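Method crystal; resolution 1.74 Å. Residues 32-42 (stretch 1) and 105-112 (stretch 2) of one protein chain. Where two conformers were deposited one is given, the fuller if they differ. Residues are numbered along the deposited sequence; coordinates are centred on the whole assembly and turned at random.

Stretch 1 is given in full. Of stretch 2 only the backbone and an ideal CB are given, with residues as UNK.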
# COMPACT_ATOMS: atom_id res chain seq x y z
N PHE B 32 18.15 -5.21 12.98
CA PHE B 32 16.71 -4.98 12.88
C PHE B 32 15.94 -6.28 12.95
O PHE B 32 14.85 -6.31 13.48
CB PHE B 32 16.37 -4.19 11.61
CG PHE B 32 16.70 -2.73 11.70
CD1 PHE B 32 16.30 -1.98 12.80
CD2 PHE B 32 17.39 -2.10 10.70
CE1 PHE B 32 16.59 -0.63 12.90
CE2 PHE B 32 17.69 -0.73 10.81
CZ PHE B 32 17.29 -0.01 11.92
N MSE B 33 16.52 -7.36 12.45
CA MSE B 33 15.87 -8.66 12.56
C MSE B 33 15.74 -9.05 14.05
O MSE B 33 14.68 -9.51 14.49
CB MSE B 33 16.67 -9.72 11.80
CG MSE B 33 16.40 -9.75 10.32
SE MSE B 33 17.64 -10.97 9.47
CE MSE B 33 17.12 -10.59 7.73
N VAL B 34 16.81 -8.90 14.82
CA VAL B 34 16.78 -9.16 16.25
C VAL B 34 15.76 -8.24 16.94
O VAL B 34 14.98 -8.71 17.76
CB VAL B 34 18.19 -9.07 16.89
CG1 VAL B 34 18.12 -9.22 18.41
CG2 VAL B 34 19.07 -10.16 16.31
N ARG B 35 15.74 -6.96 16.60
CA ARG B 35 14.68 -6.04 17.10
C ARG B 35 13.27 -6.61 16.80
O ARG B 35 12.42 -6.64 17.66
CB ARG B 35 14.83 -4.61 16.52
CG ARG B 35 15.36 -3.54 17.50
CD ARG B 35 15.41 -2.09 16.86
NE ARG B 35 14.23 -1.22 17.06
CZ ARG B 35 14.13 0.04 16.60
NH1 ARG B 35 15.11 0.58 15.89
NH2 ARG B 35 13.04 0.79 16.81
N ALA B 36 13.05 -7.01 15.55
CA ALA B 36 11.75 -7.52 15.10
C ALA B 36 11.32 -8.76 15.88
O ALA B 36 10.14 -8.95 16.17
CB ALA B 36 11.84 -7.83 13.61
N PHE B 37 12.28 -9.60 16.21
CA PHE B 37 11.99 -10.87 16.91
C PHE B 37 11.73 -10.69 18.40
O PHE B 37 11.00 -11.46 19.01
CB PHE B 37 13.20 -11.80 16.80
CG PHE B 37 13.53 -12.29 15.41
CD1 PHE B 37 12.72 -12.03 14.31
CD2 PHE B 37 14.67 -13.07 15.21
CE1 PHE B 37 13.04 -12.51 13.05
CE2 PHE B 37 15.01 -13.58 13.95
CZ PHE B 37 14.20 -13.28 12.86
N THR B 38 12.38 -9.69 19.00
CA THR B 38 12.48 -9.58 20.46
C THR B 38 11.15 -9.66 21.21
O THR B 38 11.05 -10.40 22.18
CB THR B 38 13.29 -8.34 20.86
OG1 THR B 38 14.65 -8.55 20.47
CG2 THR B 38 13.25 -8.14 22.37
N PRO B 39 10.11 -8.93 20.76
CA PRO B 39 8.85 -8.99 21.48
C PRO B 39 8.17 -10.38 21.49
O PRO B 39 7.28 -10.62 22.31
CB PRO B 39 7.96 -8.00 20.74
CG PRO B 39 8.83 -7.25 19.85
CD PRO B 39 10.06 -8.03 19.61
N PHE B 40 8.57 -11.24 20.57
CA PHE B 40 7.94 -12.55 20.41
C PHE B 40 8.70 -13.71 21.03
O PHE B 40 8.15 -14.82 21.11
CB PHE B 40 7.77 -12.87 18.92
CG PHE B 40 6.95 -11.87 18.17
CD1 PHE B 40 5.62 -11.69 18.49
CD2 PHE B 40 7.50 -11.13 17.11
CE1 PHE B 40 4.82 -10.79 17.79
CE2 PHE B 40 6.72 -10.24 16.40
CZ PHE B 40 5.39 -10.06 16.73
N PHE B 41 9.96 -13.49 21.41
CA PHE B 41 10.79 -14.55 21.97
C PHE B 41 10.09 -15.21 23.15
O PHE B 41 9.44 -14.54 23.96
CB PHE B 41 12.14 -14.03 22.45
CG PHE B 41 13.17 -13.81 21.36
CD1 PHE B 41 13.31 -14.68 20.28
CD2 PHE B 41 14.08 -12.77 21.48
CE1 PHE B 41 14.32 -14.47 19.31
CE2 PHE B 41 15.06 -12.55 20.53
CZ PHE B 41 15.19 -13.39 19.44
N ARG B 42 10.18 -16.54 23.18
CA ARG B 42 9.70 -17.35 24.29
C ARG B 42 10.83 -17.63 25.26
O ARG B 42 11.98 -17.79 24.86
CB ARG B 42 9.24 -18.71 23.77
CG ARG B 42 8.19 -18.69 22.71
CD ARG B 42 6.85 -18.52 23.31
NE ARG B 42 6.65 -19.60 24.25
CZ ARG B 42 5.84 -19.55 25.30
NH1 ARG B 42 5.10 -18.46 25.54
NH2 ARG B 42 5.77 -20.60 26.11
N UNK B 105 12.05 -23.97 22.05
CA UNK B 105 11.06 -22.94 22.35
C UNK B 105 11.03 -21.84 21.30
O UNK B 105 10.00 -21.22 21.08
CB UNK B 105 11.34 -22.33 23.72
N UNK B 106 12.18 -21.62 20.66
CA UNK B 106 12.37 -20.61 19.63
C UNK B 106 13.17 -21.26 18.51
O UNK B 106 14.22 -21.86 18.77
CB UNK B 106 13.07 -19.37 20.18
N UNK B 107 12.70 -21.13 17.27
CA UNK B 107 13.47 -21.63 16.11
C UNK B 107 13.67 -20.51 15.14
O UNK B 107 12.70 -19.81 14.81
CB UNK B 107 12.77 -22.80 15.42
N UNK B 108 14.91 -20.28 14.72
CA UNK B 108 15.21 -19.17 13.83
C UNK B 108 15.57 -19.74 12.47
O UNK B 108 16.46 -20.58 12.36
CB UNK B 108 16.34 -18.30 14.38
N UNK B 109 14.82 -19.30 11.44
CA UNK B 109 15.14 -19.65 10.04
C UNK B 109 15.12 -18.39 9.18
O UNK B 109 14.09 -17.99 8.61
CB UNK B 109 14.15 -20.68 9.49
N UNK B 110 16.27 -17.70 9.17
CA UNK B 110 16.37 -16.40 8.50
C UNK B 110 17.26 -16.50 7.30
O UNK B 110 18.42 -16.91 7.41
CB UNK B 110 16.90 -15.32 9.45
N UNK B 111 16.69 -16.14 6.15
CA UNK B 111 17.37 -16.20 4.87
C UNK B 111 18.01 -17.54 4.59
O UNK B 111 19.13 -17.64 4.11
CB UNK B 111 18.44 -15.11 4.80
N UNK B 112 17.25 -18.59 4.84
CA UNK B 112 17.67 -19.95 4.54
C UNK B 112 16.63 -20.67 3.65
O UNK B 112 17.02 -21.41 2.73
CB UNK B 112 17.89 -20.73 5.84

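Stretch 2 runs as a strand past the helix of stretch 1, at 140° between their N-to-C directions and 11.9 Å at closest approach of the axes, so its early positions meet the end of stretch 1 and its later ones the start.

At position 105 the chain turns a corner (phi/psi -77/-29), and CA-to-CB points toward stretch 1, with the ideal CB 4.2 Å from Arg42 CB. A small or polar residue would suit this place, and the nearby arginine makes an acid plausible. The residue is Asp105, but its carboxylate forms no salt bridge with Arg42, whose side-chain end leads away; instead, Arg42 CG packs 3.5 Å from the backbone atom Asp105 O.

Position 106 has extended angles, its CB points toward stretch 1, and the ideal CB lies 4.7 Å from Phe41 CD1 and 5.0 Å from Arg42 N. Beyond the CB, the loop offers both a backbone donor and a backbone acceptor from Arg42. A short side chain carrying both functions fits best: asparagine. Arg42 N donates to Asn106 OD1 at 2.8 Å, and Asn106 ND2 donates to Arg42 O at 2.8 Å, with angles of 168° and 170°. The amide thus pairs with the backbone of a single residue, while its OD1 also sits at the edge of the Phe41 ring, 3.6 Å from Phe41 CD1.

Position 107 is out of reach of stretch 1, which leaves its choice open; it is Ile107.

At 108 the CB again points toward stretch 1, 4.9 Å from Phe37 CE2. Valine, isoleucine, leucine or alanine would suit the aromatic neighbour, beta-branched residues being at home in a strand. Val108 has chi1 t and brings CG1 to 4.2 Å from Phe37 CE2, an apolar contact.

Position 109 points away, so stretch 1 sets no demand; it is Leu109.

Position 110 points toward stretch 1, its ideal CB 4.4 Å from Met33 SE and 4.8 Å from Phe37 CZ. Little room remains, favouring a compact residue such as threonine, valine, serine or alanine. Thr110, in the p rotamer, places CG2 at the edge of the Phe37 ring, 3.3 Å from Phe37 CZ.

Position 111 has left-handed angles (51/46) and a sideways CB, which would suit glycine, asparagine or a longer side chain able to reach Met33. His111 does reach back: its NE2 lies 3.3 Å from Met33 CE, and the selenium approaches the ring obliquely.

Position 112, beyond contact, is Val112.

Stretch 2 (105-112) DNIVLTHV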
# COMPACT_ATOMS: atom_id res chain seq x y z
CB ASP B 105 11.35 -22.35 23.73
CG ASP B 105 11.30 -23.41 24.81
OD1 ASP B 105 10.19 -23.95 25.03
OD2 ASP B 105 12.36 -23.71 25.39
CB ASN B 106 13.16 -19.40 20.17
CG ASN B 106 12.48 -18.71 21.35
OD1 ASN B 106 11.67 -17.80 21.17
ND2 ASN B 106 12.84 -19.14 22.57
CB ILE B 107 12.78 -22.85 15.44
CG1 ILE B 107 12.66 -23.99 16.48
CG2 ILE B 107 13.60 -23.29 14.19
CD1 ILE B 107 11.96 -25.27 15.98
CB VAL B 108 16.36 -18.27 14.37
CG1 VAL B 108 16.85 -17.30 13.27
CG2 VAL B 108 15.91 -17.52 15.62
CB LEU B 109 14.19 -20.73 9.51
CG LEU B 109 14.55 -21.44 8.21
CD1 LEU B 109 15.77 -22.41 8.31
CD2 LEU B 109 13.29 -22.17 7.64
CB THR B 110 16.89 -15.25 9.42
OG1 THR B 110 18.14 -15.62 10.05
CG2 THR B 110 15.86 -14.92 10.47
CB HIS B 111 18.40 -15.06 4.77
CG HIS B 111 17.77 -13.71 4.71
ND1 HIS B 111 18.33 -12.66 4.01
CD2 HIS B 111 16.58 -13.25 5.17
CE1 HIS B 111 17.54 -11.60 4.10
NE2 HIS B 111 16.46 -11.94 4.78
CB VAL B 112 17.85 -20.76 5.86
CG1 VAL B 112 18.03 -22.26 5.58
CG2 VAL B 112 18.96 -20.17 6.75
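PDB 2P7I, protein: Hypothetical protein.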